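Local coordinates for alkane monooxygenase (Geobacillus thermodenitrificans, PDB 3B9O), which belongs to the luciferase-like monooxygenases, a family of TIM-barrel flavoproteins, and holds flavin mononucleotide in its pocket, at residues W132-D143 with R157-C168. Sequence-based numbering, arbitrary orientation.
Sequences WNVVTSHLPSAD and RYDLADEYLEVC. With FMN (flavin mononucleotide), chain C.
The methyl of Thr136 sits squarely over one face of the Tyr158 ring, a CH-pi contact with CG2 3.8 Å from the ring centroid and only 8° off the normal. The same methyl also meets Arg157 CB and Ala161 CB, where the backbones come nearest, at Thr136 and Arg157 just past the end of the strand. Earlier in the strand, Trp132 carries the apolar packing. With CG anti to the backbone N (chi1 172°), its six-membered ring reaches the helix, where CZ3 touches Leu165 CD2 at 3.4 Å and CH2 meets Tyr164 CD2 near the indole plane. Val134 CG2 lies over the centre of one indole face and also borders Leu165.

Such packing illustrates how a TIM barrel dresses its sheet: strand 130-135 runs parallel to its neighbours, and helix 154-174 returns along the outside; strand 132-135 and helix 157-168 run nearly opposite, at 144°. The loop after the strand, at its C-terminal end, meets flavin mononucleotide, as expected of the C-terminal end of strands in such barrels.

Arg157 of helix 154-174 ties both the loop and the following helix 140-145 to it. Its extended side chain forms a salt bridge from NH2 to Asp143 OD1 (2.7 Å), while NH1 makes a weak hydrogen bond to Ser137 O (2.9 Å); Asp143 OD2 is hydrogen-bonded to Tyr109 OH.

Flavin mononucleotide spans both segments. Tyr158 OH donates to phosphate oxygen O2P (2.6 Å), and Ser137 N donates to ribityl O3' (3.1 Å). A water accepts from Thr136 N and donates to Tyr158 OH (2.8 Å), bridging the backbone just past the strand to the same hydroxyl that grips the phosphate.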
ATOM      1  N   TRP A 132      -0.885  -6.163   4.764  1.00 11.66           N
ATOM      2  CA  TRP A 132      -2.076  -5.355   4.857  1.00 12.96           C
ATOM      3  C   TRP A 132      -1.721  -3.893   5.045  1.00 15.77           C
ATOM      4  O   TRP A 132      -1.086  -3.504   6.039  1.00 14.50           O
ATOM      5  CB  TRP A 132      -2.987  -5.897   5.988  1.00 12.10           C
ATOM      6  CG  TRP A 132      -4.182  -5.046   6.330  1.00 13.02           C
ATOM      7  CD1 TRP A 132      -4.852  -4.155   5.506  1.00 10.62           C
ATOM      8  CD2 TRP A 132      -4.867  -5.019   7.600  1.00 15.51           C
ATOM      9  NE1 TRP A 132      -5.901  -3.560   6.217  1.00 14.43           N
ATOM     10  CE2 TRP A 132      -5.933  -4.066   7.491  1.00 17.97           C
ATOM     11  CE3 TRP A 132      -4.663  -5.681   8.828  1.00 13.03           C
ATOM     12  CZ2 TRP A 132      -6.811  -3.774   8.573  1.00 15.57           C
ATOM     13  CZ3 TRP A 132      -5.537  -5.406   9.894  1.00 15.84           C
ATOM     14  CH2 TRP A 132      -6.614  -4.480   9.744  1.00 13.27           C
ATOM     15  N   ASN A 133      -2.146  -3.090   4.076  1.00 15.56           N
ATOM     16  CA  ASN A 133      -2.089  -1.632   4.199  1.00 13.82           C
ATOM     17  C   ASN A 133      -3.320  -1.104   4.934  1.00 14.83           C
ATOM     18  O   ASN A 133      -4.423  -1.035   4.390  1.00 16.78           O
ATOM     19  CB  ASN A 133      -1.868  -0.943   2.853  1.00 13.18           C
ATOM     20  CG  ASN A 133      -1.784   0.599   2.982  1.00 17.92           C
ATOM     21  OD1 ASN A 133      -1.144   1.124   3.898  1.00 19.47           O
ATOM     22  ND2 ASN A 133      -2.431   1.312   2.075  1.00 15.60           N
ATOM     23  N   VAL A 134      -3.099  -0.775   6.204  1.00 15.26           N
ATOM     24  CA  VAL A 134      -4.138  -0.328   7.131  1.00 18.25           C
ATOM     25  C   VAL A 134      -4.451   1.123   6.848  1.00 18.34           C
ATOM     26  O   VAL A 134      -3.584   1.980   6.900  1.00 16.48           O
ATOM     27  CB  VAL A 134      -3.706  -0.465   8.595  1.00 22.46           C
ATOM     28  CG1 VAL A 134      -4.866  -0.016   9.531  1.00 25.14           C
ATOM     29  CG2 VAL A 134      -3.334  -1.882   8.879  1.00 15.24           C
ATOM     30  N   VAL A 135      -5.716   1.369   6.545  1.00 18.07           N
ATOM     31  CA  VAL A 135      -6.187   2.657   6.089  1.00 22.72           C
ATOM     32  C   VAL A 135      -7.475   3.008   6.883  1.00 16.23           C
ATOM     33  O   VAL A 135      -8.129   2.107   7.411  1.00 21.72           O
ATOM     34  CB  VAL A 135      -6.410   2.516   4.551  1.00 33.47           C
ATOM     35  CG1 VAL A 135      -7.717   3.061   4.093  1.00 45.82           C
ATOM     36  CG2 VAL A 135      -5.178   3.000   3.782  1.00 19.77           C
ATOM     37  N   THR A 136      -7.793   4.301   7.005  1.00 19.63           N
ATOM     38  CA  THR A 136      -9.087   4.744   7.560  1.00 19.13           C
ATOM     39  C   THR A 136     -10.116   5.234   6.525  1.00 26.62           C
ATOM     40  O   THR A 136     -11.295   5.267   6.832  1.00 33.14           O
ATOM     41  CB  THR A 136      -8.945   5.887   8.603  1.00 24.08           C
ATOM     42  OG1 THR A 136      -8.107   6.904   8.059  1.00 25.92           O
ATOM     43  CG2 THR A 136      -8.321   5.379   9.907  1.00 19.23           C
ATOM     44  N   SER A 137      -9.725   5.661   5.328  1.00 26.52           N
ATOM     45  CA  SER A 137     -10.776   6.106   4.353  1.00 59.31           C
ATOM     46  C   SER A 137     -11.322   7.526   4.623  1.00 47.61           C
ATOM     47  O   SER A 137     -11.526   7.934   5.774  1.00 44.45           O
ATOM     48  CB  SER A 137     -11.982   5.148   4.324  1.00 30.54           C
ATOM     49  OG  SER A 137     -11.603   3.819   3.943  1.00 55.06           O
ATOM     50  N   HIS A 138     -11.590   8.265   3.559  1.00 38.84           N
ATOM     51  CA  HIS A 138     -11.883   9.686   3.699  1.00 39.70           C
ATOM     52  C   HIS A 138     -12.918  10.109   2.690  1.00 43.22           C
ATOM     53  O   HIS A 138     -13.041  11.310   2.418  1.00 40.35           O
ATOM     54  CB  HIS A 138     -10.603  10.490   3.431  1.00 22.47           C
ATOM     55  CG  HIS A 138      -9.840   9.995   2.247  1.00 29.59           C
ATOM     56  ND1 HIS A 138      -8.707   9.218   2.363  1.00 30.15           N
ATOM     57  CD2 HIS A 138     -10.073  10.124   0.920  1.00 37.63           C
ATOM     58  CE1 HIS A 138      -8.255   8.919   1.159  1.00 38.58           C
ATOM     59  NE2 HIS A 138      -9.068   9.456   0.264  1.00 47.91           N
ATOM     60  N   LEU A 139     -13.603   9.132   2.088  1.00 28.93           N
ATOM     61  CA  LEU A 139     -14.563   9.403   1.014  1.00 28.40           C
ATOM     62  C   LEU A 139     -15.984   9.159   1.523  1.00 29.37           C
ATOM     63  O   LEU A 139     -16.354   8.010   1.780  1.00 32.86           O
ATOM     64  CB  LEU A 139     -14.241   8.570  -0.233  1.00 35.61           C
ATOM     65  CG  LEU A 139     -12.937   8.868  -1.005  1.00 39.46           C
ATOM     66  CD1 LEU A 139     -12.616   7.749  -1.984  1.00 27.05           C
ATOM     67  CD2 LEU A 139     -12.976  10.185  -1.741  1.00 25.73           C
ATOM     68  N   PRO A 140     -16.775  10.250   1.703  1.00 39.13           N
ATOM     69  CA  PRO A 140     -18.105  10.200   2.357  1.00 47.02           C
ATOM     70  C   PRO A 140     -19.161   9.248   1.774  1.00 47.23           C
ATOM     71  O   PRO A 140     -20.047   8.830   2.527  1.00 31.58           O
ATOM     72  CB  PRO A 140     -18.607  11.661   2.287  1.00 44.72           C
ATOM     73  CG  PRO A 140     -17.767  12.308   1.209  1.00 41.53           C
ATOM     74  CD  PRO A 140     -16.418  11.633   1.324  1.00 30.58           C
ATOM     75  N   SER A 141     -19.090   8.904   0.485  1.00 23.07           N
ATOM     76  CA  SER A 141     -20.083   7.985  -0.080  1.00 26.31           C
ATOM     77  C   SER A 141     -19.967   6.565   0.480  1.00 29.34           C
ATOM     78  O   SER A 141     -20.977   5.850   0.549  1.00 21.82           O
ATOM     79  CB  SER A 141     -20.059   7.962  -1.608  1.00 39.70           C
ATOM     80  OG  SER A 141     -19.047   7.102  -2.117  1.00 25.68           O
ATOM     81  N   ALA A 142     -18.762   6.173   0.911  1.00 23.00           N
ATOM     82  CA  ALA A 142     -18.598   4.892   1.606  1.00 27.32           C
ATOM     83  C   ALA A 142     -19.423   4.855   2.931  1.00 32.28           C
ATOM     84  O   ALA A 142     -20.148   3.893   3.209  1.00 24.82           O
ATOM     85  CB  ALA A 142     -17.119   4.591   1.843  1.00 20.33           C
ATOM     86  N   ASP A 143     -19.362   5.920   3.727  1.00 23.05           N
ATOM     87  CA  ASP A 143     -20.120   5.923   4.979  1.00 21.73           C
ATOM     88  C   ASP A 143     -21.633   5.846   4.767  1.00 29.10           C
ATOM     89  O   ASP A 143     -22.339   5.210   5.579  1.00 36.03           O
ATOM     90  CB  ASP A 143     -19.747   7.121   5.846  1.00 29.89           C
ATOM     91  CG  ASP A 143     -18.290   7.133   6.176  1.00 21.86           C
ATOM     92  OD1 ASP A 143     -17.930   6.836   7.321  1.00 59.20           O
ATOM     93  OD2 ASP A 143     -17.482   7.369   5.264  1.00 76.92           O
ATOM     94  N   ARG A 157     -11.572   7.996  13.598  1.00 19.19           N
ATOM     95  CA  ARG A 157     -11.359   6.846  12.714  1.00 22.62           C
ATOM     96  C   ARG A 157     -10.074   6.071  13.043  1.00 23.65           C
ATOM     97  O   ARG A 157     -10.062   4.848  12.928  1.00 26.83           O
ATOM     98  CB  ARG A 157     -11.337   7.296  11.249  1.00 19.95           C
ATOM     99  CG  ARG A 157     -12.734   7.636  10.741  1.00 23.77           C
ATOM    100  CD  ARG A 157     -12.725   8.329   9.404  1.00 25.90           C
ATOM    101  NE  ARG A 157     -14.098   8.654   9.093  1.00 32.44           N
ATOM    102  CZ  ARG A 157     -14.758   8.267   8.007  1.00 40.12           C
ATOM    103  NH1 ARG A 157     -14.161   7.568   7.047  1.00 41.02           N
ATOM    104  NH2 ARG A 157     -16.018   8.625   7.872  1.00 42.05           N
ATOM    105  N   TYR A 158      -9.015   6.777  13.448  1.00 23.26           N
ATOM    106  CA  TYR A 158      -7.754   6.140  13.856  1.00 21.59           C
ATOM    107  C   TYR A 158      -7.831   5.431  15.213  1.00 32.34           C
ATOM    108  O   TYR A 158      -7.181   4.404  15.416  1.00 22.37           O
ATOM    109  CB  TYR A 158      -6.583   7.137  13.834  1.00 19.20           C
ATOM    110  CG  TYR A 158      -5.984   7.324  12.456  1.00 27.74           C
ATOM    111  CD1 TYR A 158      -6.249   8.460  11.701  1.00 17.64           C
ATOM    112  CD2 TYR A 158      -5.176   6.340  11.897  1.00 24.56           C
ATOM    113  CE1 TYR A 158      -5.692   8.615  10.409  1.00 31.37           C
ATOM    114  CE2 TYR A 158      -4.623   6.475  10.610  1.00 21.74           C
ATOM    115  CZ  TYR A 158      -4.877   7.606   9.868  1.00 28.38           C
ATOM    116  OH  TYR A 158      -4.313   7.724   8.596  1.00 22.50           O
ATOM    117  N   ASP A 159      -8.628   5.960  16.136  1.00 20.85           N
ATOM    118  CA  ASP A 159      -8.892   5.248  17.379  1.00 17.23           C
ATOM    119  C   ASP A 159      -9.626   3.920  17.118  1.00 20.50           C
ATOM    120  O   ASP A 159      -9.338   2.907  17.751  1.00 20.50           O
ATOM    121  CB  ASP A 159      -9.727   6.116  18.319  1.00 28.94           C
ATOM    122  CG  ASP A 159      -9.005   7.412  18.732  1.00 34.54           C
ATOM    123  OD1 ASP A 159      -7.771   7.426  18.850  1.00 27.05           O
ATOM    124  OD2 ASP A 159      -9.706   8.398  18.953  1.00 30.22           O
ATOM    125  N   LEU A 160     -10.597   3.953  16.209  1.00 16.66           N
ATOM    126  CA  LEU A 160     -11.299   2.754  15.772  1.00 19.59           C
ATOM    127  C   LEU A 160     -10.306   1.748  15.143  1.00 26.08           C
ATOM    128  O   LEU A 160     -10.317   0.544  15.468  1.00 18.49           O
ATOM    129  CB  LEU A 160     -12.421   3.142  14.790  1.00 20.45           C
ATOM    130  CG  LEU A 160     -13.050   2.008  13.972  1.00 20.74           C
ATOM    131  CD1 LEU A 160     -13.700   0.963  14.872  1.00 25.56           C
ATOM    132  CD2 LEU A 160     -14.064   2.569  13.012  1.00 19.74           C
ATOM    133  N   ALA A 161      -9.431   2.255  14.274  1.00 14.92           N
ATOM    134  CA  ALA A 161      -8.366   1.444  13.720  1.00 18.42           C
ATOM    135  C   ALA A 161      -7.463   0.796  14.795  1.00 23.91           C
ATOM    136  O   ALA A 161      -7.068  -0.375  14.651  1.00 15.36           O
ATOM    137  CB  ALA A 161      -7.557   2.273  12.735  1.00 13.63           C
ATOM    138  N   ASP A 162      -7.107   1.550  15.856  1.00 17.91           N
ATOM    139  CA  ASP A 162      -6.359   0.988  16.958  1.00 16.69           C
ATOM    140  C   ASP A 162      -7.021  -0.287  17.491  1.00 20.57           C
ATOM    141  O   ASP A 162      -6.369  -1.327  17.615  1.00 14.12           O
ATOM    142  CB  ASP A 162      -6.226   1.999  18.112  1.00 16.70           C
ATOM    143  CG  ASP A 162      -5.080   2.965  17.921  1.00 30.10           C
ATOM    144  OD1 ASP A 162      -5.254   4.156  18.261  1.00 38.35           O
ATOM    145  OD2 ASP A 162      -3.985   2.556  17.463  1.00 28.66           O
ATOM    146  N   GLU A 163      -8.326  -0.204  17.766  1.00 16.51           N
ATOM    147  CA  GLU A 163      -9.034  -1.322  18.397  1.00 14.76           C
ATOM    148  C   GLU A 163      -9.255  -2.447  17.359  1.00 18.59           C
ATOM    149  O   GLU A 163      -9.238  -3.613  17.714  1.00 16.78           O
ATOM    150  CB  GLU A 163     -10.395  -0.876  18.944  1.00 16.47           C
ATOM    151  CG  GLU A 163     -10.953  -1.863  19.956  1.00 16.89           C
ATOM    152  CD  GLU A 163     -12.359  -1.554  20.390  1.00 19.47           C
ATOM    153  OE1 GLU A 163     -12.747  -0.370  20.511  1.00 22.83           O
ATOM    154  OE2 GLU A 163     -13.090  -2.507  20.597  1.00 18.16           O
ATOM    155  N   TYR A 164      -9.458  -2.063  16.094  1.00 17.98           N
ATOM    156  CA  TYR A 164      -9.601  -3.008  14.992  1.00 18.14           C
ATOM    157  C   TYR A 164      -8.334  -3.910  14.937  1.00 12.47           C
ATOM    158  O   TYR A 164      -8.426  -5.145  14.875  1.00 18.32           O
ATOM    159  CB  TYR A 164      -9.781  -2.213  13.679  1.00 12.39           C
ATOM    160  CG  TYR A 164     -10.353  -3.022  12.535  1.00  9.73           C
ATOM    161  CD1 TYR A 164     -11.646  -2.762  12.060  1.00 15.08           C
ATOM    162  CD2 TYR A 164      -9.609  -4.066  11.943  1.00 13.25           C
ATOM    163  CE1 TYR A 164     -12.214  -3.481  11.021  1.00 13.31           C
ATOM    164  CE2 TYR A 164     -10.182  -4.831  10.880  1.00 23.52           C
ATOM    165  CZ  TYR A 164     -11.477  -4.522  10.435  1.00 21.88           C
ATOM    166  OH  TYR A 164     -12.032  -5.273   9.421  1.00 15.29           O
ATOM    167  N   LEU A 165      -7.175  -3.270  14.921  1.00 14.22           N
ATOM    168  CA  LEU A 165      -5.884  -3.983  14.986  1.00 11.81           C
ATOM    169  C   LEU A 165      -5.727  -4.796  16.282  1.00 24.88           C
ATOM    170  O   LEU A 165      -5.228  -5.911  16.246  1.00 19.01           O
ATOM    171  CB  LEU A 165      -4.720  -3.022  14.760  1.00 11.65           C
ATOM    172  CG  LEU A 165      -4.355  -2.725  13.287  1.00 29.50           C
ATOM    173  CD1 LEU A 165      -3.197  -1.784  13.324  1.00 19.65           C
ATOM    174  CD2 LEU A 165      -3.943  -3.993  12.536  1.00 23.38           C
ATOM    175  N   GLU A 166      -6.172  -4.246  17.421  1.00 23.59           N
ATOM    176  CA  GLU A 166      -6.134  -4.960  18.718  1.00 15.08           C
ATOM    177  C   GLU A 166      -6.810  -6.323  18.530  1.00 15.56           C
ATOM    178  O   GLU A 166      -6.253  -7.366  18.905  1.00 17.36           O
ATOM    179  CB  GLU A 166      -6.872  -4.147  19.827  1.00 23.98           C
ATOM    180  CG  GLU A 166      -6.552  -4.593  21.284  1.00 55.01           C
ATOM    181  CD  GLU A 166      -7.417  -3.948  22.461  1.00 80.07           C
ATOM    182  OE1 GLU A 166      -7.308  -4.528  23.593  1.00 51.52           O
ATOM    183  OE2 GLU A 166      -8.184  -2.922  22.290  1.00 28.54           O
ATOM    184  N   VAL A 167      -8.010  -6.283  17.942  1.00 18.45           N
ATOM    185  CA  VAL A 167      -8.851  -7.485  17.685  1.00 16.10           C
ATOM    186  C   VAL A 167      -8.152  -8.471  16.760  1.00 15.77           C
ATOM    187  O   VAL A 167      -8.061  -9.663  17.080  1.00 16.44           O
ATOM    188  CB  VAL A 167     -10.257  -7.110  17.079  1.00 20.23           C
ATOM    189  CG1 VAL A 167     -11.033  -8.344  16.678  1.00 13.27           C
ATOM    190  CG2 VAL A 167     -11.084  -6.236  18.084  1.00 19.04           C
ATOM    191  N   CYS A 168      -7.628  -7.962  15.634  1.00 13.97           N
ATOM    192  CA  CYS A 168      -6.907  -8.805  14.673  1.00 14.49           C
ATOM    193  C   CYS A 168      -5.665  -9.416  15.301  1.00 12.94           C
ATOM    194  O   CYS A 168      -5.449 -10.643  15.217  1.00 12.92           O
ATOM    195  CB  CYS A 168      -6.592  -7.999  13.387  1.00 14.07           C
ATOM    196  SG  CYS A 168      -8.120  -7.624  12.494  1.00 18.01           S
TER
HETATM  197  N1  FMN C 441      -6.402   5.993   1.244  1.00 55.89           N
HETATM  198  C2  FMN C 441      -7.207   5.029   0.740  1.00 87.73           C
HETATM  199  O2  FMN C 441      -8.418   5.011   1.110  1.00 53.32           O
HETATM  200  N3  FMN C 441      -6.672   4.122  -0.141  1.00 53.06           N
HETATM  201  C4  FMN C 441      -5.352   4.169  -0.509  1.00 58.29           C
HETATM  202  O4  FMN C 441      -4.885   3.327  -1.305  1.00 56.77           O
HETATM  203  C4A FMN C 441      -4.512   5.162   0.019  1.00 44.69           C
HETATM  204  N5  FMN C 441      -3.186   5.264  -0.299  1.00 53.21           N
HETATM  205  C5A FMN C 441      -2.424   6.270   0.239  1.00 66.26           C
HETATM  206  C6  FMN C 441      -1.058   6.413  -0.073  1.00 52.67           C
HETATM  207  C7  FMN C 441      -0.290   7.446   0.500  1.00 41.13           C
HETATM  208  C7M FMN C 441       1.177   7.616   0.172  1.00 65.89           C
HETATM  209  C8  FMN C 441      -0.879   8.330   1.392  1.00 62.37           C
HETATM  210  C8M FMN C 441      -0.068   9.445   2.011  1.00 56.28           C
HETATM  211  C9  FMN C 441      -2.237   8.203   1.709  1.00 40.44           C
HETATM  212  C9A FMN C 441      -3.017   7.182   1.139  1.00 71.07           C
HETATM  213  N10 FMN C 441      -4.334   7.063   1.450  1.00 83.50           N
HETATM  214  C10 FMN C 441      -5.083   6.083   0.905  1.00 70.05           C
HETATM  215  C1' FMN C 441      -4.995   7.993   2.390  1.00 64.74           C
HETATM  216  C2' FMN C 441      -5.051   7.360   3.791  1.00 60.62           C
HETATM  217  O2' FMN C 441      -4.507   6.039   3.778  1.00 43.14           O
HETATM  218  C3' FMN C 441      -6.447   7.285   4.431  1.00 60.97           C
HETATM  219  O3' FMN C 441      -7.456   6.770   3.536  1.00 46.02           O
HETATM  220  C4' FMN C 441      -6.855   8.591   5.150  1.00 72.58           C
HETATM  221  O4' FMN C 441      -8.140   9.056   4.727  1.00 84.09           O
HETATM  222  C5' FMN C 441      -5.859   9.745   5.001  1.00 65.18           C
HETATM  223  O5' FMN C 441      -4.982   9.614   6.113  1.00 47.04           O
HETATM  224  P   FMN C 441      -4.267  10.864   6.825  1.00 51.81           P
HETATM  225  O1P FMN C 441      -5.334  11.946   6.864  1.00 71.81           O
HETATM  226  O2P FMN C 441      -3.868  10.294   8.154  1.00 30.75           O
HETATM  227  O3P FMN C 441      -3.128  11.279   5.911  1.00 63.87           O
HETATM  228  O   HOH W   1      -5.447   5.965   6.793  1.00 43.83           O